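Local coordinates for protein pyocin S5 (Pseudomonas aeruginosa PAO1, PDB 6THK) that acts as an imported bacteriocin that probably kills susceptible Pseudomonas cells by forming channels that depolarise the cytoplasmic membrane, at residues A[59-64]-A[170-175]; A[142-147]-A[153-158]; A[419-424]-A[439-444]; A[249-254]-A[290-295]; A[267-270]-A[274-277]. The protein carries 1 engineered substitution. One frame throughout, in Å; residues are numbered along the deposited sequence.

In the fold
From the N terminus, helix 42-87 enters first. Contact 1 ties it to helix 157-212, closing a loop of 105 mostly helical residues. Nested inside that loop, contact 2 draws the end of helix 133-145 to the start of helix 157-212, its centre about 24 Å from that of contact 1. Further along, contact 4 pairs the antiparallel helices 237-267 and 272-338 near the middle of the chain, and contact 5, nested within it, closes the turn between them. Contact 3 comes last in sequence and lies in the pore-forming domain, where it joins helices 419-431 and 436-446. Its centre is about 133 Å from that of contact 1, on the opposite side of the chain's centre.

Contact 1: A[59-64]-A[170-175]; sequences SIFEQG and AYYKQD
This is a near-parallel helix-helix contact, in which Tyr172 of helix 157-212 packs on Ile60, Phe61 and Gly64 of helix 42-87, at the end of the elongated molecule remote from the pore-forming domain. The segment axes run 13° apart and approach to 9.5 Å. Gly64 suits the tightest point: having no side chain, it lets its CA come within 5.2 Å of Tyr172 CA, so that the tyrosine CB rests against the glycine backbone. With CG anti to its carbonyl carbon (chi1 -68°), Tyr172 reaches back toward the earlier turn of the other helix. There Ile60 CG2 meets the ring at its edge, 3.6 Å from Tyr172 CD2, while Phe61 CA lies over one face. The opposite face is covered by Tyr171, whose CD2 sits above the ring centre. Helix 95-121 packs on the neighbouring Ala170, Lys173 and Gln174, so the pair belongs to a bundle of long helices. The Phe61 and Tyr172 rings meet obliquely, planes 57° apart, with Phe61 CD1 3.7 Å from Tyr172 CZ. A tyrosine fits here because its buried ring ends in a polar group: Tyr172 OH is hydrogen-bonded to Glu129 OE1. Glu129 binds a zinc ion together with Asp127, so Tyr172 lies in the second shell of the zinc site and probably helps to position the glutamate.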
# COMPACT_ATOMS: atom_id res chain seq x y z
N SER A 59 -63.96 -50.14 14.08
CA SER A 59 -63.14 -49.69 15.20
C SER A 59 -61.78 -49.17 14.72
O SER A 59 -61.32 -48.14 15.16
CB SER A 59 -62.94 -50.81 16.21
OG SER A 59 -64.14 -51.06 16.91
N ILE A 60 -61.17 -49.90 13.80
CA ILE A 60 -59.88 -49.55 13.19
C ILE A 60 -59.96 -48.18 12.54
O ILE A 60 -59.06 -47.35 12.71
CB ILE A 60 -59.44 -50.66 12.18
CG1 ILE A 60 -58.93 -51.92 12.93
CG2 ILE A 60 -58.43 -50.16 11.11
CD1 ILE A 60 -58.70 -53.20 12.12
N PHE A 61 -61.05 -47.94 11.81
CA PHE A 61 -61.34 -46.71 11.11
C PHE A 61 -61.58 -45.56 12.08
O PHE A 61 -61.16 -44.43 11.80
CB PHE A 61 -62.51 -46.90 10.14
CG PHE A 61 -63.08 -45.60 9.62
CD1 PHE A 61 -62.34 -44.80 8.76
CD2 PHE A 61 -64.32 -45.15 10.04
CE1 PHE A 61 -62.84 -43.59 8.32
CE2 PHE A 61 -64.83 -43.94 9.59
CZ PHE A 61 -64.09 -43.17 8.72
N GLU A 62 -62.26 -45.84 13.20
CA GLU A 62 -62.54 -44.87 14.27
C GLU A 62 -61.23 -44.47 14.97
O GLU A 62 -61.00 -43.27 15.13
CB GLU A 62 -63.56 -45.44 15.27
CG GLU A 62 -64.94 -45.68 14.69
CD GLU A 62 -65.55 -44.42 14.10
OE1 GLU A 62 -65.40 -43.33 14.71
OE2 GLU A 62 -66.12 -44.52 13.00
N GLN A 63 -60.37 -45.45 15.34
CA GLN A 63 -59.05 -45.21 15.95
C GLN A 63 -58.16 -44.48 14.97
O GLN A 63 -57.48 -43.54 15.36
CB GLN A 63 -58.38 -46.50 16.45
N GLY A 64 -58.21 -44.88 13.69
CA GLY A 64 -57.47 -44.29 12.58
C GLY A 64 -57.71 -42.80 12.43
O GLY A 64 -56.76 -42.02 12.42
N ALA A 170 -52.37 -50.86 9.52
CA ALA A 170 -51.24 -50.38 8.72
C ALA A 170 -51.65 -49.29 7.72
O ALA A 170 -50.96 -48.27 7.65
CB ALA A 170 -50.58 -51.54 7.98
N TYR A 171 -52.81 -49.47 7.01
CA TYR A 171 -53.33 -48.50 6.04
C TYR A 171 -53.63 -47.14 6.68
O TYR A 171 -53.24 -46.11 6.12
CB TYR A 171 -54.57 -49.03 5.30
CG TYR A 171 -55.32 -47.98 4.50
CD1 TYR A 171 -54.79 -47.45 3.33
CD2 TYR A 171 -56.55 -47.50 4.93
CE1 TYR A 171 -55.47 -46.47 2.61
CE2 TYR A 171 -57.24 -46.52 4.22
CZ TYR A 171 -56.70 -46.02 3.05
OH TYR A 171 -57.38 -45.05 2.34
N TYR A 172 -54.34 -47.13 7.82
CA TYR A 172 -54.69 -45.89 8.51
C TYR A 172 -53.49 -45.30 9.27
O TYR A 172 -53.48 -44.10 9.53
CB TYR A 172 -55.93 -46.07 9.40
CG TYR A 172 -57.21 -46.31 8.62
CD1 TYR A 172 -57.74 -45.31 7.79
CD2 TYR A 172 -57.89 -47.51 8.71
CE1 TYR A 172 -58.90 -45.53 7.05
CE2 TYR A 172 -59.08 -47.73 8.00
CZ TYR A 172 -59.57 -46.74 7.17
OH TYR A 172 -60.72 -46.95 6.44
N LYS A 173 -52.48 -46.13 9.62
CA LYS A 173 -51.25 -45.70 10.29
C LYS A 173 -50.40 -44.94 9.28
O LYS A 173 -49.94 -43.84 9.58
CB LYS A 173 -50.48 -46.88 10.89
CG LYS A 173 -50.99 -47.33 12.26
CD LYS A 173 -50.30 -46.61 13.42
CE LYS A 173 -50.87 -46.98 14.77
NZ LYS A 173 -50.57 -48.39 15.17
N GLN A 174 -50.24 -45.49 8.05
CA GLN A 174 -49.46 -44.83 7.00
C GLN A 174 -50.15 -43.58 6.48
O GLN A 174 -49.47 -42.65 6.05
CB GLN A 174 -49.07 -45.78 5.85
CG GLN A 174 -50.21 -46.27 4.94
CD GLN A 174 -50.63 -45.27 3.89
OE1 GLN A 174 -49.81 -44.59 3.26
NE2 GLN A 174 -51.93 -45.13 3.71
N ASP A 175 -51.49 -43.54 6.52
CA ASP A 175 -52.25 -42.37 6.08
C ASP A 175 -52.05 -41.19 7.03
O ASP A 175 -51.81 -40.08 6.58
CB ASP A 175 -53.74 -42.72 5.94
CG ASP A 175 -54.64 -41.51 5.91
OD1 ASP A 175 -54.66 -40.81 4.87
OD2 ASP A 175 -55.31 -41.26 6.94

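Contact 2: A[142-147]-A[153-158]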
# COMPACT_ATOMS: atom_id res chain seq x y z
N LYS A 142 -61.08 -63.46 -2.19
CA LYS A 142 -60.29 -63.51 -3.41
C LYS A 142 -58.81 -63.61 -3.07
O LYS A 142 -58.07 -64.31 -3.75
CB LYS A 142 -60.55 -62.28 -4.28
N ILE A 143 -58.37 -62.90 -2.04
CA ILE A 143 -56.98 -62.98 -1.64
C ILE A 143 -56.66 -64.39 -1.17
O ILE A 143 -55.64 -64.96 -1.54
CB ILE A 143 -56.66 -62.01 -0.48
CG1 ILE A 143 -56.80 -60.57 -0.95
CG2 ILE A 143 -55.26 -62.24 0.05
CD1 ILE A 143 -56.77 -59.55 0.18
N TRP A 144 -57.55 -64.96 -0.37
CA TRP A 144 -57.36 -66.30 0.16
C TRP A 144 -57.32 -67.36 -0.93
O TRP A 144 -56.50 -68.26 -0.90
CB TRP A 144 -58.45 -66.63 1.16
CG TRP A 144 -58.13 -67.78 2.03
CD1 TRP A 144 -57.03 -67.94 2.80
CD2 TRP A 144 -58.93 -68.95 2.24
NE1 TRP A 144 -57.09 -69.13 3.48
CE2 TRP A 144 -58.25 -69.76 3.16
CE3 TRP A 144 -60.17 -69.37 1.75
CZ2 TRP A 144 -58.75 -70.98 3.58
CZ3 TRP A 144 -60.66 -70.58 2.18
CH2 TRP A 144 -59.96 -71.37 3.08
N GLU A 145 -58.22 -67.23 -1.89
CA GLU A 145 -58.32 -68.19 -2.98
C GLU A 145 -57.03 -68.33 -3.83
O GLU A 145 -56.82 -69.36 -4.46
CB GLU A 145 -59.60 -67.97 -3.82
CG GLU A 145 -60.90 -68.27 -3.06
CD GLU A 145 -62.16 -67.98 -3.86
OE1 GLU A 145 -62.03 -67.37 -4.94
OE2 GLU A 145 -63.28 -68.36 -3.44
N LYS A 146 -56.20 -67.32 -3.74
CA LYS A 146 -54.96 -67.35 -4.46
C LYS A 146 -54.07 -68.50 -4.04
O LYS A 146 -53.09 -68.77 -4.69
CB LYS A 146 -54.26 -66.03 -4.27
CG LYS A 146 -54.60 -65.05 -5.37
CD LYS A 146 -54.92 -63.68 -4.85
CE LYS A 146 -53.67 -62.85 -4.70
NZ LYS A 146 -53.55 -61.86 -5.80
N ASN A 147 -54.45 -69.18 -2.98
CA ASN A 147 -53.63 -70.26 -2.50
C ASN A 147 -54.13 -71.61 -2.95
O ASN A 147 -55.23 -71.75 -3.44
CB ASN A 147 -53.60 -70.22 -0.99
CG ASN A 147 -52.69 -69.14 -0.47
OD1 ASN A 147 -51.74 -68.74 -1.14
ND2 ASN A 147 -52.97 -68.66 0.72
N LYS A 153 -55.03 -75.43 4.03
CA LYS A 153 -55.07 -76.21 5.25
C LYS A 153 -54.08 -75.69 6.30
O LYS A 153 -54.30 -75.82 7.49
CB LYS A 153 -54.80 -77.68 4.92
N LYS A 154 -52.98 -75.10 5.87
CA LYS A 154 -52.02 -74.55 6.80
C LYS A 154 -52.30 -73.08 7.12
O LYS A 154 -51.82 -72.55 8.11
CB LYS A 154 -50.61 -74.70 6.26
N TYR A 155 -53.08 -72.44 6.26
CA TYR A 155 -53.43 -71.04 6.40
C TYR A 155 -54.92 -70.91 6.24
O TYR A 155 -55.41 -70.69 5.15
CB TYR A 155 -52.75 -70.27 5.29
CG TYR A 155 -52.76 -68.77 5.41
CD1 TYR A 155 -52.31 -68.13 6.54
CD2 TYR A 155 -53.20 -67.99 4.36
CE1 TYR A 155 -52.31 -66.76 6.62
CE2 TYR A 155 -53.21 -66.62 4.45
CZ TYR A 155 -52.76 -66.02 5.58
OH TYR A 155 -52.76 -64.67 5.64
N PRO A 156 -55.65 -71.01 7.34
CA PRO A 156 -57.12 -70.91 7.25
C PRO A 156 -57.63 -69.50 6.97
O PRO A 156 -56.88 -68.53 7.11
CB PRO A 156 -57.58 -71.38 8.64
CG PRO A 156 -56.45 -71.04 9.54
CD PRO A 156 -55.20 -71.24 8.73
N PHE A 157 -58.92 -69.39 6.57
CA PHE A 157 -59.53 -68.11 6.27
C PHE A 157 -59.56 -67.17 7.45
O PHE A 157 -59.38 -65.97 7.27
CB PHE A 157 -60.94 -68.25 5.67
CG PHE A 157 -61.51 -66.94 5.17
CD1 PHE A 157 -61.10 -66.40 3.96
CD2 PHE A 157 -62.44 -66.24 5.93
CE1 PHE A 157 -61.62 -65.19 3.51
CE2 PHE A 157 -62.97 -65.04 5.46
CZ PHE A 157 -62.55 -64.51 4.26
N GLN A 158 -59.77 -67.71 8.67
CA GLN A 158 -59.79 -66.93 9.90
C GLN A 158 -58.42 -66.32 10.19
O GLN A 158 -58.35 -65.24 10.78
CB GLN A 158 -60.28 -67.76 11.09
CG GLN A 158 -61.74 -68.23 10.96
CD GLN A 158 -62.69 -67.18 10.43
OE1 GLN A 158 -62.84 -66.09 10.98
NE2 GLN A 158 -63.36 -67.51 9.34
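Through helix 149-154 the chain folds back on itself between the end of helix 133-145 and the first turn of helix 157-212, bringing Trp144 CA within 6.7 Å of Phe157 CA. Trp144 fills the gap, its indole directed at the returning chain with CG anti to the backbone N (chi1 -163°). Trp144 NE1 donates to Tyr155 O over 2.8 Å in a nearly straight bond of 159°. The oxygen lies close to the indole plane, whereas the donor is tilted 24° from the carbonyl plane. Tryptophan suits this place because it combines a broad apolar surface with one donor at its rim. Over one face of the indole comes the backbone of Phe157, its N nearest Trp144 CZ2 at 3.4 Å. Phe157 CB stands almost on the normal of the six-membered ring of Trp144, 3.9 Å from its centroid, as a CH-pi contact. The phenyl group then turns its edge toward the indole in an offset edge-to-face pair, with Phe157 CD1 3.8 Å from Trp144 CD2. Tyr155 flanks the pyrrole part obliquely, and Asn147 ND2 lies 3.7 Å from Tyr155 CD2; the tyrosine hydroxyl bonds to Asp163. Between the two aromatic residues, Pro156 occupies the N-cap position of helix 157-212. Trp144, Tyr155 and Phe157 thus make up an aromatic cluster at the surface, bridging the end of helix 133-145 and the start of helix 157-212.

Contact 3: A[419-424]-A[439-444]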
# COMPACT_ATOMS: atom_id res chain seq x y z
N ALA A 419 30.81 45.00 -8.02
CA ALA A 419 32.14 44.92 -8.62
C ALA A 419 32.63 46.27 -9.13
O ALA A 419 33.74 46.69 -8.80
CB ALA A 419 32.13 43.91 -9.75
N ALA A 420 31.76 46.95 -9.91
CA ALA A 420 32.04 48.27 -10.49
C ALA A 420 32.53 49.23 -9.40
O ALA A 420 33.50 49.94 -9.63
CB ALA A 420 30.80 48.81 -11.18
N SER A 421 31.93 49.17 -8.19
CA SER A 421 32.30 50.01 -7.05
C SER A 421 33.71 49.71 -6.59
O SER A 421 34.46 50.64 -6.29
CB SER A 421 31.33 49.81 -5.89
OG SER A 421 31.62 50.72 -4.84
N LEU A 422 34.04 48.43 -6.54
CA LEU A 422 35.35 47.97 -6.11
C LEU A 422 36.45 48.37 -7.06
O LEU A 422 37.48 48.88 -6.66
CB LEU A 422 35.33 46.45 -5.97
CG LEU A 422 36.64 45.85 -5.48
CD1 LEU A 422 37.12 46.65 -4.28
CD2 LEU A 422 36.45 44.39 -5.12
N TYR A 423 36.22 48.12 -8.34
CA TYR A 423 37.17 48.44 -9.38
C TYR A 423 37.43 49.93 -9.51
O TYR A 423 38.54 50.35 -9.80
CB TYR A 423 36.77 47.79 -10.69
CG TYR A 423 36.83 46.30 -10.57
CD1 TYR A 423 37.90 45.69 -9.95
CD2 TYR A 423 35.79 45.50 -11.02
CE1 TYR A 423 37.96 44.32 -9.81
CE2 TYR A 423 35.84 44.14 -10.88
CZ TYR A 423 36.93 43.55 -10.28
OH TYR A 423 36.97 42.19 -10.14
N GLN A 424 36.39 50.72 -9.33
CA GLN A 424 36.54 52.15 -9.41
C GLN A 424 37.48 52.62 -8.31
O GLN A 424 38.36 53.42 -8.55
CB GLN A 424 35.19 52.82 -9.24
CG GLN A 424 35.29 54.28 -8.85
CD GLN A 424 34.81 55.19 -9.95
OE1 GLN A 424 34.71 54.78 -11.10
NE2 GLN A 424 34.52 56.42 -9.60
N PHE A 439 41.87 49.91 0.83
CA PHE A 439 41.91 48.92 1.90
C PHE A 439 40.67 49.04 2.77
O PHE A 439 40.10 48.04 3.19
CB PHE A 439 43.18 49.05 2.73
CG PHE A 439 44.42 48.64 1.98
CD1 PHE A 439 44.49 47.41 1.37
CD2 PHE A 439 45.50 49.48 1.88
CE1 PHE A 439 45.62 47.03 0.68
CE2 PHE A 439 46.63 49.11 1.19
CZ PHE A 439 46.69 47.88 0.59
N VAL A 440 40.25 50.27 3.02
CA VAL A 440 39.06 50.51 3.81
C VAL A 440 37.85 49.93 3.09
O VAL A 440 36.99 49.32 3.71
CB VAL A 440 38.83 52.01 4.04
CG1 VAL A 440 37.38 52.25 4.43
CG2 VAL A 440 39.76 52.53 5.11
N LYS A 441 37.78 50.12 1.78
CA LYS A 441 36.68 49.58 1.01
C LYS A 441 36.66 48.06 1.04
O LYS A 441 35.60 47.46 1.20
CB LYS A 441 36.74 50.10 -0.43
CG LYS A 441 36.03 49.22 -1.44
CD LYS A 441 34.67 49.78 -1.80
CE LYS A 441 33.60 48.71 -1.71
NZ LYS A 441 32.52 48.92 -2.70
N ILE A 442 37.81 47.42 0.88
CA ILE A 442 37.84 45.96 0.93
C ILE A 442 37.50 45.42 2.31
O ILE A 442 36.76 44.46 2.43
CB ILE A 442 39.14 45.31 0.38
CG1 ILE A 442 40.34 46.22 0.55
CG2 ILE A 442 38.98 44.95 -1.09
CD1 ILE A 442 41.59 45.65 -0.07
N GLU A 443 38.02 46.06 3.35
CA GLU A 443 37.74 45.60 4.71
C GLU A 443 36.25 45.70 4.99
O GLU A 443 35.67 44.80 5.57
CB GLU A 443 38.49 46.44 5.74
CG GLU A 443 37.84 46.45 7.11
CD GLU A 443 38.31 47.61 7.96
OE1 GLU A 443 37.66 48.67 7.91
OE2 GLU A 443 39.31 47.45 8.68
N THR A 444 35.65 46.80 4.57
CA THR A 444 34.23 46.99 4.76
C THR A 444 33.44 45.97 3.97
O THR A 444 32.51 45.35 4.48
CB THR A 444 33.84 48.37 4.23
OG1 THR A 444 34.31 49.37 5.13
CG2 THR A 444 32.35 48.48 4.07
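Lys441 and Ile442 are the residues of 439-444 that meet Ser421 and Leu422 across two antiparallel helices, whose segment axes lie 10.5 Å apart at an angle of 152°. The second segment is backed by helix 361-378 through Phe439. Lys441 follows and bridges the gap. Its CG leaves anti to the backbone N (chi1 156°), and bends further along bring the amine over to the first turn of helix 419-431. There Lys441 NZ donates a hydrogen bond of 2.9 Å to Ser421 OG. A long, flexible side chain suits a position where the axes are well separated, since its methylene groups can pack while its charged end reaches the hydroxyl at the side of the contact. Lys441 CG does this against Leu422 CD1, 4.0 Å away. The same methyl, Leu422 CD1, also lies 4.1 Å from Ile442 CG2, so one branch of the leucine is shared by two successive residues of the facing helix. Leu422 and Ile442 are both buried, as befits their branched apolar side chains: Leu422 also touches Phe438 and Leu445, and Ile442 touches Met482. At the end of the segment Thr444 OG1 donates to Val440 O, 3.0 Å away, and Thr444 N reaches that oxygen from the opposite face of its plane, so the hydroxyl of this exposed residue is bonded to its own helix. Helices 419-431 and 436-446 form a helical hairpin within the colicin pore-forming domain, a compact bundle of helices characteristic of channel-forming colicins.

Contact 4: A[249-254]-A[290-295]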
# COMPACT_ATOMS: atom_id res chain seq x y z
N THR A 249 3.09 -3.76 -6.08
CA THR A 249 2.99 -4.42 -7.39
C THR A 249 2.60 -5.90 -7.25
O THR A 249 1.67 -6.35 -7.93
CB THR A 249 4.25 -4.19 -8.21
OG1 THR A 249 4.47 -2.78 -8.30
CG2 THR A 249 4.15 -4.76 -9.61
N GLN A 250 3.29 -6.64 -6.35
CA GLN A 250 3.01 -8.06 -6.11
C GLN A 250 1.62 -8.26 -5.49
O GLN A 250 0.90 -9.18 -5.89
CB GLN A 250 4.13 -8.71 -5.28
CG GLN A 250 4.04 -10.25 -5.24
CD GLN A 250 4.29 -10.92 -6.58
OE1 GLN A 250 3.37 -11.38 -7.26
NE2 GLN A 250 5.55 -10.98 -6.99
N ALA A 251 1.22 -7.39 -4.53
CA ALA A 251 -0.10 -7.43 -3.91
C ALA A 251 -1.20 -7.23 -4.96
O ALA A 251 -2.23 -7.88 -4.86
CB ALA A 251 -0.21 -6.36 -2.83
N ILE A 252 -0.97 -6.33 -5.95
CA ILE A 252 -1.92 -6.11 -7.06
C ILE A 252 -1.99 -7.41 -7.90
O ILE A 252 -3.09 -7.89 -8.13
CB ILE A 252 -1.62 -4.84 -7.92
CG1 ILE A 252 -1.64 -3.56 -7.05
CG2 ILE A 252 -2.64 -4.71 -9.08
CD1 ILE A 252 -1.05 -2.31 -7.67
N ALA A 253 -0.82 -7.99 -8.28
CA ALA A 253 -0.66 -9.23 -9.06
C ALA A 253 -1.35 -10.45 -8.42
O ALA A 253 -1.96 -11.25 -9.13
CB ALA A 253 0.82 -9.52 -9.27
N ASP A 254 -1.23 -10.59 -7.10
CA ASP A 254 -1.84 -11.66 -6.34
C ASP A 254 -3.35 -11.46 -6.21
O ASP A 254 -4.10 -12.41 -6.41
CB ASP A 254 -1.16 -11.81 -4.97
CG ASP A 254 0.29 -12.26 -5.04
OD1 ASP A 254 0.88 -12.23 -6.15
OD2 ASP A 254 0.84 -12.66 -3.98
N ALA A 290 -7.91 -1.14 -6.03
CA ALA A 290 -7.99 0.29 -6.30
C ALA A 290 -7.21 1.09 -5.24
O ALA A 290 -6.56 2.07 -5.59
CB ALA A 290 -9.45 0.73 -6.35
N SER A 291 -7.25 0.66 -3.96
CA SER A 291 -6.51 1.29 -2.88
C SER A 291 -5.01 1.11 -3.13
O SER A 291 -4.24 2.05 -2.94
CB SER A 291 -6.88 0.67 -1.54
OG SER A 291 -5.92 1.04 -0.55
N LEU A 292 -4.60 -0.10 -3.55
CA LEU A 292 -3.22 -0.43 -3.87
C LEU A 292 -2.74 0.36 -5.08
O LEU A 292 -1.60 0.82 -5.09
CB LEU A 292 -3.07 -1.92 -4.14
CG LEU A 292 -2.99 -2.84 -2.93
CD1 LEU A 292 -3.15 -4.27 -3.35
CD2 LEU A 292 -1.66 -2.69 -2.21
N GLN A 293 -3.58 0.51 -6.10
CA GLN A 293 -3.23 1.24 -7.32
C GLN A 293 -3.02 2.72 -7.04
O GLN A 293 -2.06 3.30 -7.57
CB GLN A 293 -4.28 1.00 -8.41
CG GLN A 293 -3.97 -0.22 -9.26
CD GLN A 293 -5.13 -0.71 -10.11
OE1 GLN A 293 -4.94 -1.53 -11.02
NE2 GLN A 293 -6.35 -0.26 -9.83
N ALA A 294 -3.85 3.31 -6.16
CA ALA A 294 -3.76 4.71 -5.71
C ALA A 294 -2.43 4.94 -5.00
O ALA A 294 -1.81 5.99 -5.22
CB ALA A 294 -4.91 5.06 -4.78
N ARG A 295 -1.99 3.95 -4.18
CA ARG A 295 -0.73 3.91 -3.42
C ARG A 295 0.46 3.86 -4.39
O ARG A 295 1.42 4.61 -4.22
CB ARG A 295 -0.72 2.67 -2.54
CG ARG A 295 0.40 2.59 -1.51
CD ARG A 295 0.14 1.44 -0.55
NE ARG A 295 -1.26 1.40 -0.10
CZ ARG A 295 -1.67 1.70 1.13
NH1 ARG A 295 -0.78 2.02 2.07
NH2 ARG A 295 -2.96 1.65 1.43
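Aliphatic groups of Ile252 and Leu292 make the centre of this contact, and the flat groups lie to its side: the guanidinium of Arg295 has Ser291 OG at its edge, in plane, and is turned to helix 214-227, while Gln293 meets the facing helix through CG before its amide begins. The helices run antiparallel, their segment axes crossing at -154° and approaching to 9.6 Å. Leu292 points at the other helix. Leu292 CB is 3.6 Å from Ile252 CG1, and the two side chains lie alongside, pointing in opposite senses. With CG anti to its carbonyl carbon (chi1 -80°), Leu292 brings CD1 to 3.6 Å from Ala251 CB, where the small alanine lets the forked end of the leucine come close. Ile252 CD1 reaches the other way and runs roughly perpendicular to Gln293, 3.9 Å from its CG. A glutamine suits the side of the contact, since its CG packs on Ile252 while the chain extends beyond it to the amide. Both segments lie in a predicted coiled coil, and the side chain of Leu292 is about 6 Å from that of Glu221, a zinc ligand with Glu288. The chemistry is purely apolar across the interface, which implies that shape and burial, and not directed bonds, hold these two segments together.

Contact 5: A[267-270]-A[274-277]; sequences KNSP and EKQK
Ser269 holds OG between its backbone N and carbonyl carbon (chi1 77°), which turns the hydroxyl against Lys275, while Lys275 sends CG anti to its own N (chi1 -160°) and continues fully extended. The two torsions lay the lysine chain alongside the serine. Ser269 OG is 3.3 Å from Lys275 CB, and it keeps the same company further out, with Lys275 CG and CD each 3.4 Å away. Ser269 CB backs this up at 3.7 Å from Lys275 CB. These are contacts between a hydroxyl and methylene groups, and they let the long apolar part of the lysine rest on the loop while its charged end runs on beyond. A serine suits the spot because it is small: the backbones come close, with Ser269 CA and Lys275 CA 5.2 Å apart. Pro270 follows and presents the side of its ring, its CD lying 3.8 Å from Glu274 CB. Its rigid ring fits a loop that must change direction within a few residues. Beyond CB, Glu274 bends away from the loop, and its carboxylate makes a long, weak salt bridge to Lys277 along the same helix, OE1 to NZ 3.5 Å. Glu274 N also makes a weak hydrogen bond to OG1 of Thr271, the residue just before helix 272-338. Asn268 is where helix 237-267 leaves helical geometry, and helix 272-338 begins soon after, so the segments form the tight turn of an antiparallel helical hairpin in the predicted coiled coil.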
# COMPACT_ATOMS: atom_id res chain seq x y z
N LYS A 267 -19.62 -18.46 -10.17
CA LYS A 267 -20.22 -19.25 -11.26
C LYS A 267 -20.62 -20.67 -10.84
O LYS A 267 -21.75 -21.08 -11.10
CB LYS A 267 -19.28 -19.28 -12.47
N ASN A 268 -19.70 -21.40 -10.17
CA ASN A 268 -19.89 -22.78 -9.71
C ASN A 268 -20.32 -22.92 -8.23
O ASN A 268 -20.07 -23.96 -7.62
CB ASN A 268 -18.61 -23.60 -9.99
CG ASN A 268 -18.20 -23.68 -11.45
OD1 ASN A 268 -19.02 -23.55 -12.37
ND2 ASN A 268 -16.93 -23.96 -11.68
N SER A 269 -21.00 -21.89 -7.67
CA SER A 269 -21.47 -21.92 -6.27
C SER A 269 -22.53 -23.01 -6.02
O SER A 269 -23.44 -23.17 -6.84
CB SER A 269 -22.00 -20.55 -5.85
OG SER A 269 -23.31 -20.30 -6.35
N PRO A 270 -22.47 -23.74 -4.89
CA PRO A 270 -23.48 -24.78 -4.65
C PRO A 270 -24.73 -24.29 -3.93
O PRO A 270 -25.79 -24.91 -4.06
CB PRO A 270 -22.71 -25.83 -3.84
CG PRO A 270 -21.52 -25.09 -3.23
CD PRO A 270 -21.46 -23.71 -3.80
N GLU A 274 -22.95 -19.43 -0.25
CA GLU A 274 -21.59 -19.52 -0.79
C GLU A 274 -21.38 -18.56 -1.97
O GLU A 274 -20.27 -18.05 -2.14
CB GLU A 274 -21.23 -20.96 -1.19
CG GLU A 274 -21.05 -21.91 -0.02
CD GLU A 274 -20.19 -21.45 1.15
OE1 GLU A 274 -19.00 -21.12 0.93
OE2 GLU A 274 -20.71 -21.46 2.29
N LYS A 275 -22.45 -18.29 -2.76
CA LYS A 275 -22.40 -17.34 -3.88
C LYS A 275 -22.29 -15.92 -3.34
O LYS A 275 -21.48 -15.17 -3.86
CB LYS A 275 -23.63 -17.45 -4.78
CG LYS A 275 -23.41 -16.87 -6.17
CD LYS A 275 -24.57 -17.18 -7.09
CE LYS A 275 -24.28 -16.82 -8.52
NZ LYS A 275 -25.25 -17.44 -9.46
N GLN A 276 -23.10 -15.56 -2.33
CA GLN A 276 -23.10 -14.22 -1.73
C GLN A 276 -21.77 -13.93 -1.05
O GLN A 276 -21.29 -12.80 -1.13
CB GLN A 276 -24.31 -14.00 -0.79
CG GLN A 276 -24.53 -12.54 -0.34
CD GLN A 276 -24.83 -11.56 -1.47
OE1 GLN A 276 -25.97 -11.41 -1.92
NE2 GLN A 276 -23.82 -10.83 -1.91
N LYS A 277 -21.15 -14.97 -0.44
CA LYS A 277 -19.83 -14.91 0.19
C LYS A 277 -18.81 -14.48 -0.87
O LYS A 277 -18.06 -13.51 -0.67
CB LYS A 277 -19.46 -16.28 0.79
CG LYS A 277 -18.52 -16.17 2.00
CD LYS A 277 -17.97 -17.52 2.47
CE LYS A 277 -18.89 -18.25 3.42
NZ LYS A 277 -18.28 -19.51 3.92